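Long-range contacts in UDP-4-amino-4,6-dideoxy-N-acetyl-beta-L-altrosamine transaminase (Helicobacter pylori, PDB 2FNU), which catalyses the pyridoxal phosphate-dependent amino transfer from glutamate to a UDP-linked 4-keto sugar, the second step in making pseudaminic acid for flagellin: residues 4-10 against 347-353; 250-254 against 280-284. One frame throughout, in Å; residues are numbered along the deposited sequence.

Contact 1 (4-10 against 347-353); sequences FAYSEPC and LPCHANL. With UD1 (uridine-diphosphate-N-acetylglucosamine), chain F.
E8 lies flat over the imidazole of H350: its CG sits 3.5 Å from the ring centroid, 8° off the normal, a CH-pi contact, and the carboxylate continues the stack, its plane 14° from the ring's. The first torsion sets CG of E8 between its own N and carbonyl carbon (chi1 59°). Glutamate suits the place, with a methylene on the ring and OE1 on a water that also donates to O of P9 and accepts from ND2 of N352. CB of L353 lies against the opposite face of H350, and its CD1 meets CD2 of F4 at 3.6 Å. SG of C10 packs against CB of A351 (4.0 Å) and the amide of N352. The backbone link is C349 N to Y6 O at 2.9 Å. From here the phenol of Y6 leads away, its OH donating to O1A of UD1 (2.5 Å) and also hydrogen-bonded to H315. The contact thus joins the N-terminal segment lining the UD1 pocket to the loop between strand 344-347 and helix 355-370. N of N352 gives ND1 of H350 a bent bond (3.1 Å) from out of the ring plane; in a neutral ring the proton would therefore probably be on NE2, facing the water shared with A5 O.

Contact 2 (250-254 against 280-284); sequences MQKRE and KSSNH
One face of the helical turn 250-254 lies against the irregular segment 280-284, with the CA atoms of M250 and S282 5.6 Å apart and those of R253 and N283 6.0 Å apart. R253 makes the polar grip. Its NE and NH2 both donate to the carbonyl oxygen of S282, at 2.8 Å and 2.9 Å respectively, and that oxygen lies in the guanidinium plane. A bend at chi3 (-62°) turns this side of the group to the loop. NH1 bonds the carbonyl of P184, so one planar group serves two loop carbonyls. CB of N283 packs on CB of R253 (3.7 Å); its left-handed backbone (phi 59°, psi 40°) is one asparagine tolerates well. M250, flexible and unbranched, runs out extended to SD, then bends so that CE meets O of S281 (3.5 Å) and CB of K280. Water links OE1 of E254 to N of S281. In an ST turn, OG of S281 accepts from N of N283 (3.0 Å), while OG of S282 bonds the carbonyl of H157 and weakly accepts from N of H284. H284, whose CB leaves away from the helix, touches K183, which carries the cofactor in the resting enzyme but not here. The contact seats helix 246-264 on the loop leading into strand 286-290.

In the fold
From the N terminus, the chain passes through strand 4-5 and segment 6-10, then builds the large sheet and its cofactor site before reaching helix 246-264. Contact 2 closes a short loop there, 26 residues on, just ahead of strand 286-290. It is nested inside the far longer loop that contact 1 closes when segment 347-353, between strand 344-347 and helix 355-370, returns to the N-terminal segment. Their centres are about 12 Å apart and they touch: A351 packs on K252 and R253, and C349 on N283. Helix 246-264 packs against both loops, which also touch each other, and the two contacts converge on the active site, where Y6 and H284 both lie near K183 and UD1.

Contact 1 (4-10 against 347-353)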
ATOM      1  N   PHE B   4      26.945  10.767   6.187  1.00 21.27           N
ATOM      2  CA  PHE B   4      25.777  10.965   7.035  1.00 20.91           C
ATOM      3  C   PHE B   4      24.537  11.267   6.208  1.00 19.86           C
ATOM      4  O   PHE B   4      24.402  12.365   5.667  1.00 17.59           O
ATOM      5  CB  PHE B   4      26.030  12.126   7.993  1.00 17.71           C
ATOM      6  CG  PHE B   4      27.141  11.876   8.972  1.00 20.07           C
ATOM      7  CD1 PHE B   4      28.409  12.412   8.756  1.00 23.79           C
ATOM      8  CD2 PHE B   4      26.916  11.121  10.121  1.00 18.84           C
ATOM      9  CE1 PHE B   4      29.449  12.179   9.674  1.00 27.19           C
ATOM     10  CE2 PHE B   4      27.942  10.887  11.045  1.00 20.22           C
ATOM     11  CZ  PHE B   4      29.200  11.414  10.818  1.00 21.59           C
ATOM     12  N   ALA B   5      23.633  10.293   6.121  1.00 18.58           N
ATOM     13  CA  ALA B   5      22.318  10.514   5.529  1.00 19.40           C
ATOM     14  C   ALA B   5      21.591  11.542   6.379  1.00 17.22           C
ATOM     15  O   ALA B   5      21.864  11.655   7.585  1.00 18.24           O
ATOM     16  CB  ALA B   5      21.528   9.205   5.526  1.00 20.31           C
ATOM     17  N   TYR B   6      20.668  12.286   5.777  1.00 15.54           N
ATOM     18  CA  TYR B   6      20.007  13.348   6.540  1.00 15.39           C
ATOM     19  C   TYR B   6      19.058  12.802   7.589  1.00 15.85           C
ATOM     20  O   TYR B   6      18.785  13.454   8.589  1.00 15.04           O
ATOM     21  CB  TYR B   6      19.337  14.384   5.632  1.00 14.47           C
ATOM     22  CG  TYR B   6      17.965  14.035   5.081  1.00 18.31           C
ATOM     23  CD1 TYR B   6      16.813  14.294   5.825  1.00 16.34           C
ATOM     24  CD2 TYR B   6      17.818  13.479   3.809  1.00 20.34           C
ATOM     25  CE1 TYR B   6      15.552  14.011   5.332  1.00 17.57           C
ATOM     26  CE2 TYR B   6      16.546  13.189   3.298  1.00 21.44           C
ATOM     27  CZ  TYR B   6      15.416  13.455   4.062  1.00 15.85           C
ATOM     28  OH  TYR B   6      14.147  13.184   3.585  1.00 18.82           O
ATOM     29  N   SER B   7      18.538  11.608   7.340  1.00 13.76           N
ATOM     30  CA  SER B   7      17.792  10.869   8.363  1.00 15.08           C
ATOM     31  C   SER B   7      17.969   9.393   8.091  1.00 14.84           C
ATOM     32  O   SER B   7      18.282   8.999   6.963  1.00 16.00           O
ATOM     33  CB  SER B   7      16.301  11.232   8.373  1.00 14.36           C
ATOM     34  OG  SER B   7      15.645  10.607   9.472  1.00 14.48           O
ATOM     35  N   GLU B   8      17.801   8.583   9.125  1.00 15.99           N
ATOM     36  CA  GLU B   8      17.798   7.130   8.958  1.00 18.43           C
ATOM     37  C   GLU B   8      16.953   6.455  10.029  1.00 17.10           C
ATOM     38  O   GLU B   8      16.639   7.068  11.059  1.00 14.85           O
ATOM     39  CB  GLU B   8      19.217   6.575   8.968  1.00 23.56           C
ATOM     40  CG  GLU B   8      19.962   6.861  10.198  1.00 25.22           C
ATOM     41  CD  GLU B   8      21.454   6.535  10.084  1.00 25.00           C
ATOM     42  OE1 GLU B   8      21.958   5.979  11.049  1.00 22.02           O
ATOM     43  OE2 GLU B   8      22.111   6.839   9.071  1.00 35.61           O
ATOM     44  N   PRO B   9      16.577   5.182   9.801  1.00 14.91           N
ATOM     45  CA  PRO B   9      15.811   4.489  10.820  1.00 13.17           C
ATOM     46  C   PRO B   9      16.696   4.171  12.020  1.00 15.03           C
ATOM     47  O   PRO B   9      17.905   3.980  11.864  1.00 14.77           O
ATOM     48  CB  PRO B   9      15.385   3.190  10.113  1.00 15.43           C
ATOM     49  CG  PRO B   9      16.462   2.944   9.081  1.00 16.70           C
ATOM     50  CD  PRO B   9      16.847   4.334   8.617  1.00 17.63           C
ATOM     51  N   CYS B  10      16.079   4.084  13.190  1.00 16.09           N
ATOM     52  CA  CYS B  10      16.818   3.835  14.420  1.00 15.86           C
ATOM     53  C   CYS B  10      16.160   2.689  15.172  1.00 14.77           C
ATOM     54  O   CYS B  10      15.413   2.911  16.129  1.00 15.13           O
ATOM     55  CB  CYS B  10      16.849   5.106  15.274  1.00 17.38           C
ATOM     56  SG  CYS B  10      17.640   6.509  14.425  1.00 17.77           S
ATOM     57  N   LEU B 347      19.771  19.459   7.329  1.00 12.18           N
ATOM     58  CA  LEU B 347      21.001  18.805   7.788  1.00 13.65           C
ATOM     59  C   LEU B 347      20.737  17.485   8.495  1.00 13.39           C
ATOM     60  O   LEU B 347      19.640  17.270   9.038  1.00 14.82           O
ATOM     61  CB  LEU B 347      21.753  19.738   8.742  1.00 13.91           C
ATOM     62  CG  LEU B 347      22.163  21.099   8.168  1.00 13.82           C
ATOM     63  CD1 LEU B 347      22.885  21.892   9.262  1.00 15.50           C
ATOM     64  CD2 LEU B 347      23.076  20.959   6.953  1.00 15.30           C
ATOM     65  N   PRO B 348      21.740  16.587   8.524  1.00 14.21           N
ATOM     66  CA  PRO B 348      21.502  15.320   9.216  1.00 13.99           C
ATOM     67  C   PRO B 348      20.949  15.480  10.634  1.00 14.59           C
ATOM     68  O   PRO B 348      21.486  16.231  11.454  1.00 14.15           O
ATOM     69  CB  PRO B 348      22.882  14.646   9.218  1.00 13.16           C
ATOM     70  CG  PRO B 348      23.557  15.208   7.970  1.00 14.81           C
ATOM     71  CD  PRO B 348      23.088  16.650   7.918  1.00 15.13           C
ATOM     72  N   CYS B 349      19.863  14.772  10.908  1.00 13.60           N
ATOM     73  CA  CYS B 349      19.185  14.898  12.181  1.00 14.80           C
ATOM     74  C   CYS B 349      18.336  13.643  12.339  1.00 16.24           C
ATOM     75  O   CYS B 349      17.384  13.444  11.587  1.00 15.61           O
ATOM     76  CB  CYS B 349      18.302  16.143  12.192  1.00 17.78           C
ATOM     77  SG  CYS B 349      17.425  16.369  13.761  1.00 19.57           S
ATOM     78  N   HIS B 350      18.738  12.775  13.260  1.00 12.58           N
ATOM     79  CA  HIS B 350      18.005  11.549  13.613  1.00 13.43           C
ATOM     80  C   HIS B 350      18.514  11.056  14.967  1.00 14.70           C
ATOM     81  O   HIS B 350      19.528  11.545  15.483  1.00 14.10           O
ATOM     82  CB  HIS B 350      18.142  10.461  12.540  1.00 13.94           C
ATOM     83  CG  HIS B 350      19.556  10.071  12.266  1.00 13.34           C
ATOM     84  ND1 HIS B 350      20.243   9.167  13.051  1.00 14.39           N
ATOM     85  CD2 HIS B 350      20.416  10.460  11.291  1.00 14.84           C
ATOM     86  CE1 HIS B 350      21.466   9.017  12.569  1.00 14.52           C
ATOM     87  NE2 HIS B 350      21.602   9.798  11.511  1.00 14.85           N
ATOM     88  N   ALA B 351      17.788  10.120  15.568  1.00 12.98           N
ATOM     89  CA  ALA B 351      18.056   9.753  16.963  1.00 12.63           C
ATOM     90  C   ALA B 351      19.391   9.053  17.178  1.00 15.54           C
ATOM     91  O   ALA B 351      19.862   8.963  18.314  1.00 18.68           O
ATOM     92  CB  ALA B 351      16.935   8.896  17.499  1.00 12.99           C
ATOM     93  N   ASN B 352      19.991   8.543  16.110  1.00 14.97           N
ATOM     94  CA  ASN B 352      21.274   7.837  16.256  1.00 15.92           C
ATOM     95  C   ASN B 352      22.491   8.684  15.929  1.00 16.86           C
ATOM     96  O   ASN B 352      23.615   8.171  15.898  1.00 19.70           O
ATOM     97  CB  ASN B 352      21.297   6.556  15.431  1.00 17.11           C
ATOM     98  CG  ASN B 352      20.614   5.381  16.144  1.00 17.98           C
ATOM     99  OD1 ASN B 352      20.434   5.388  17.368  1.00 22.70           O
ATOM    100  ND2 ASN B 352      20.262   4.356  15.379  1.00 20.91           N
ATOM    101  N   LEU B 353      22.280   9.975  15.700  1.00 16.43           N
ATOM    102  CA  LEU B 353      23.373  10.885  15.399  1.00 16.91           C
ATOM    103  C   LEU B 353      23.959  11.394  16.710  1.00 18.83           C
ATOM    104  O   LEU B 353      23.351  12.236  17.382  1.00 19.38           O
ATOM    105  CB  LEU B 353      22.832  12.042  14.556  1.00 18.20           C
ATOM    106  CG  LEU B 353      23.822  12.898  13.771  1.00 21.69           C
ATOM    107  CD1 LEU B 353      24.569  12.056  12.737  1.00 19.66           C
ATOM    108  CD2 LEU B 353      23.056  14.051  13.118  1.00 19.18           C
TER
HETATM  109  C1' UD1 F 904      10.528  11.740   0.094  1.00 33.73           C
HETATM  110  C2' UD1 F 904      10.509  13.055   0.894  1.00 24.62           C
HETATM  111  C3' UD1 F 904      10.268  12.830   2.383  1.00 27.42           C
HETATM  112  C4' UD1 F 904       9.085  11.877   2.605  1.00 37.33           C
HETATM  113  C5' UD1 F 904       9.131  10.597   1.749  1.00 41.11           C
HETATM  114  C6' UD1 F 904      10.098   9.554   2.315  1.00 48.72           C
HETATM  115  C7' UD1 F 904      11.913  14.747  -0.226  1.00 34.59           C
HETATM  116  C8' UD1 F 904      13.300  15.284  -0.459  1.00 35.78           C
HETATM  117  N2' UD1 F 904      11.765  13.775   0.681  1.00 29.11           N
HETATM  118  O1' UD1 F 904      11.740  11.024   0.340  1.00 38.26           O
HETATM  119  O3' UD1 F 904       9.977  14.090   3.033  1.00 22.23           O
HETATM  120  O5' UD1 F 904       9.396  10.891   0.367  1.00 35.47           O
HETATM  121  O7' UD1 F 904      10.975  15.196  -0.840  1.00 25.14           O
HETATM  122  N1  UD1 F 904      17.052   6.364   3.857  1.00 39.49           N
HETATM  123  C2  UD1 F 904      17.447   5.437   4.842  1.00 41.53           C
HETATM  124  N3  UD1 F 904      16.759   4.295   5.002  1.00 34.64           N
HETATM  125  C4  UD1 F 904      15.698   3.999   4.237  1.00 39.50           C
HETATM  126  C5  UD1 F 904      15.255   4.874   3.245  1.00 31.27           C
HETATM  127  C6  UD1 F 904      15.935   6.068   3.041  1.00 34.35           C
HETATM  128  O2  UD1 F 904      18.441   5.688   5.567  1.00 40.02           O
HETATM  129  O4  UD1 F 904      15.094   2.926   4.423  1.00 37.16           O
HETATM  130  C1B UD1 F 904      17.837   7.604   3.696  1.00 37.32           C
HETATM  131  C2B UD1 F 904      18.962   7.310   2.713  1.00 38.41           C
HETATM  132  O2' UD1 F 904      20.168   7.918   3.186  1.00 38.23           O
HETATM  133  C3B UD1 F 904      18.510   7.955   1.422  1.00 38.49           C
HETATM  134  C4B UD1 F 904      17.659   9.110   1.908  1.00 39.02           C
HETATM  135  O4B UD1 F 904      17.059   8.668   3.131  1.00 32.49           O
HETATM  136  O3B UD1 F 904      19.595   8.416   0.607  1.00 40.50           O
HETATM  137  C5B UD1 F 904      16.587   9.441   0.890  1.00 37.19           C
HETATM  138  O5B UD1 F 904      15.822  10.523   1.402  1.00 36.53           O
HETATM  139  PA  UD1 F 904      14.924  11.393   0.381  1.00 39.17           P
HETATM  140  O1A UD1 F 904      14.077  12.354   1.203  1.00 32.56           O
HETATM  141  O2A UD1 F 904      15.838  11.938  -0.703  1.00 30.63           O
HETATM  142  O3A UD1 F 904      14.030  10.171  -0.192  1.00 33.30           O
HETATM  143  PB  UD1 F 904      12.575  10.355  -0.874  1.00 33.67           P
HETATM  144  O1B UD1 F 904      12.665  11.356  -2.017  1.00 36.47           O
HETATM  145  O2B UD1 F 904      12.013   8.961  -1.105  1.00 32.40           O
HETATM  146  O   HOH W   1      23.385  10.311   9.401  1.00 20.54           O
HETATM  147  O   HOH W   2      15.081  12.469  11.807  1.00 27.93           O
HETATM  148  O   HOH W   3      20.552   4.473  12.495  1.00 22.74           O

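Contact 2 (250-254 against 280-284)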
ATOM      1  N   MET B 250      12.666  11.253  20.146  1.00 12.53           N
ATOM      2  CA  MET B 250      12.427  12.666  19.876  1.00 11.87           C
ATOM      3  C   MET B 250      13.416  13.524  20.665  1.00 13.68           C
ATOM      4  O   MET B 250      13.943  14.530  20.154  1.00 15.25           O
ATOM      5  CB  MET B 250      10.981  13.038  20.230  1.00 13.97           C
ATOM      6  CG  MET B 250      10.666  14.519  20.058  1.00 17.21           C
ATOM      7  SD  MET B 250       8.884  14.781  20.138  1.00 15.71           S
ATOM      8  CE  MET B 250       8.786  16.111  21.343  1.00 23.92           C
ATOM      9  N   GLN B 251      13.682  13.122  21.904  1.00 14.25           N
ATOM     10  CA  GLN B 251      14.615  13.886  22.738  1.00 15.29           C
ATOM     11  C   GLN B 251      16.067  13.744  22.245  1.00 14.08           C
ATOM     12  O   GLN B 251      16.861  14.691  22.351  1.00 15.49           O
ATOM     13  CB  GLN B 251      14.464  13.518  24.214  1.00 16.47           C
ATOM     14  CG  GLN B 251      15.421  14.282  25.156  1.00 17.28           C
ATOM     15  CD  GLN B 251      15.194  15.805  25.181  1.00 18.42           C
ATOM     16  OE1 GLN B 251      14.106  16.323  24.860  1.00 20.92           O
ATOM     17  NE2 GLN B 251      16.237  16.530  25.571  1.00 21.14           N
ATOM     18  N   LYS B 252      16.419  12.579  21.691  1.00 13.80           N
ATOM     19  CA  LYS B 252      17.732  12.463  21.060  1.00 13.27           C
ATOM     20  C   LYS B 252      17.878  13.447  19.910  1.00 14.99           C
ATOM     21  O   LYS B 252      18.931  14.070  19.765  1.00 16.49           O
ATOM     22  CB  LYS B 252      18.019  11.034  20.605  1.00 14.16           C
ATOM     23  CG  LYS B 252      18.219  10.066  21.771  1.00 16.86           C
ATOM     24  CD  LYS B 252      19.556  10.323  22.461  1.00 24.31           C
ATOM     25  CE  LYS B 252      19.788   9.351  23.613  1.00 40.51           C
ATOM     26  NZ  LYS B 252      21.009   9.704  24.398  1.00 51.18           N
ATOM     27  N   ARG B 253      16.836  13.571  19.076  1.00 13.12           N
ATOM     28  CA  ARG B 253      16.866  14.529  17.978  1.00 12.20           C
ATOM     29  C   ARG B 253      16.906  15.963  18.515  1.00 13.68           C
ATOM     30  O   ARG B 253      17.602  16.820  17.967  1.00 14.14           O
ATOM     31  CB  ARG B 253      15.695  14.309  17.020  1.00 12.26           C
ATOM     32  CG  ARG B 253      15.767  12.964  16.280  1.00 12.43           C
ATOM     33  CD  ARG B 253      14.745  12.884  15.142  1.00 12.18           C
ATOM     34  NE  ARG B 253      13.388  12.996  15.659  1.00 11.54           N
ATOM     35  CZ  ARG B 253      12.637  11.971  16.060  1.00 13.42           C
ATOM     36  NH1 ARG B 253      13.089  10.709  15.981  1.00 13.39           N
ATOM     37  NH2 ARG B 253      11.422  12.222  16.538  1.00 12.58           N
ATOM     38  N   GLU B 254      16.189  16.209  19.614  1.00 13.15           N
ATOM     39  CA  GLU B 254      16.225  17.548  20.230  1.00 13.71           C
ATOM     40  C   GLU B 254      17.636  17.894  20.705  1.00 12.45           C
ATOM     41  O   GLU B 254      18.090  19.032  20.524  1.00 13.94           O
ATOM     42  CB  GLU B 254      15.202  17.657  21.369  1.00 15.72           C
ATOM     43  CG  GLU B 254      15.243  18.967  22.176  1.00 15.93           C
ATOM     44  CD  GLU B 254      14.799  20.200  21.403  1.00 18.93           C
ATOM     45  OE1 GLU B 254      14.201  20.073  20.304  1.00 16.30           O
ATOM     46  OE2 GLU B 254      15.033  21.323  21.917  1.00 17.09           O
ATOM     47  N   LYS B 280       7.297  21.931  21.787  1.00 14.23           N
ATOM     48  CA  LYS B 280       8.081  20.736  21.455  1.00 14.70           C
ATOM     49  C   LYS B 280       7.791  20.300  20.031  1.00 15.77           C
ATOM     50  O   LYS B 280       6.629  20.292  19.601  1.00 17.88           O
ATOM     51  CB  LYS B 280       7.731  19.590  22.380  1.00 15.26           C
ATOM     52  CG  LYS B 280       8.276  19.695  23.778  1.00 17.84           C
ATOM     53  CD  LYS B 280       8.201  18.296  24.408  1.00 31.29           C
ATOM     54  CE  LYS B 280       8.219  18.295  25.910  1.00 46.11           C
ATOM     55  NZ  LYS B 280       8.047  16.876  26.360  1.00 39.66           N
ATOM     56  N   SER B 281       8.849  19.961  19.292  1.00 15.10           N
ATOM     57  CA  SER B 281       8.728  19.462  17.919  1.00 14.38           C
ATOM     58  C   SER B 281       9.326  18.071  17.824  1.00 11.09           C
ATOM     59  O   SER B 281      10.259  17.729  18.569  1.00 14.24           O
ATOM     60  CB  SER B 281       9.487  20.371  16.937  1.00 16.51           C
ATOM     61  OG  SER B 281       9.666  19.756  15.652  1.00 18.86           O
ATOM     62  N   SER B 282       8.803  17.284  16.877  1.00 11.48           N
ATOM     63  CA  SER B 282       9.357  15.964  16.601  1.00 11.74           C
ATOM     64  C   SER B 282      10.810  16.066  16.122  1.00 12.16           C
ATOM     65  O   SER B 282      11.566  15.098  16.191  1.00 13.76           O
ATOM     66  CB  SER B 282       8.523  15.303  15.506  1.00 12.15           C
ATOM     67  OG  SER B 282       8.702  16.013  14.283  1.00 12.68           O
ATOM     68  N   ASN B 283      11.189  17.222  15.587  1.00 11.46           N
ATOM     69  CA  ASN B 283      12.526  17.413  15.010  1.00 11.20           C
ATOM     70  C   ASN B 283      12.794  16.426  13.883  1.00 14.25           C
ATOM     71  O   ASN B 283      13.890  15.882  13.771  1.00 14.84           O
ATOM     72  CB  ASN B 283      13.633  17.278  16.072  1.00 12.41           C
ATOM     73  CG  ASN B 283      13.577  18.378  17.113  1.00 17.13           C
ATOM     74  OD1 ASN B 283      13.523  18.117  18.327  1.00 21.91           O
ATOM     75  ND2 ASN B 283      13.577  19.611  16.649  1.00 17.03           N
ATOM     76  N   HIS B 284      11.779  16.182  13.048  1.00 12.69           N
ATOM     77  CA  HIS B 284      12.010  15.320  11.891  1.00 11.70           C
ATOM     78  C   HIS B 284      13.139  15.849  11.012  1.00 14.23           C
ATOM     79  O   HIS B 284      13.985  15.056  10.533  1.00 13.57           O
ATOM     80  CB  HIS B 284      10.727  15.111  11.068  1.00 12.15           C
ATOM     81  CG  HIS B 284      10.974  14.401   9.786  1.00 12.49           C
ATOM     82  ND1 HIS B 284      11.659  13.201   9.724  1.00 14.51           N
ATOM     83  CD2 HIS B 284      10.673  14.730   8.510  1.00 14.75           C
ATOM     84  CE1 HIS B 284      11.769  12.826   8.460  1.00 14.60           C
ATOM     85  NE2 HIS B 284      11.181  13.737   7.704  1.00 14.97           N
TER
HETATM   86  O   HOH W   4      11.423  20.484  20.464  1.00 22.39           O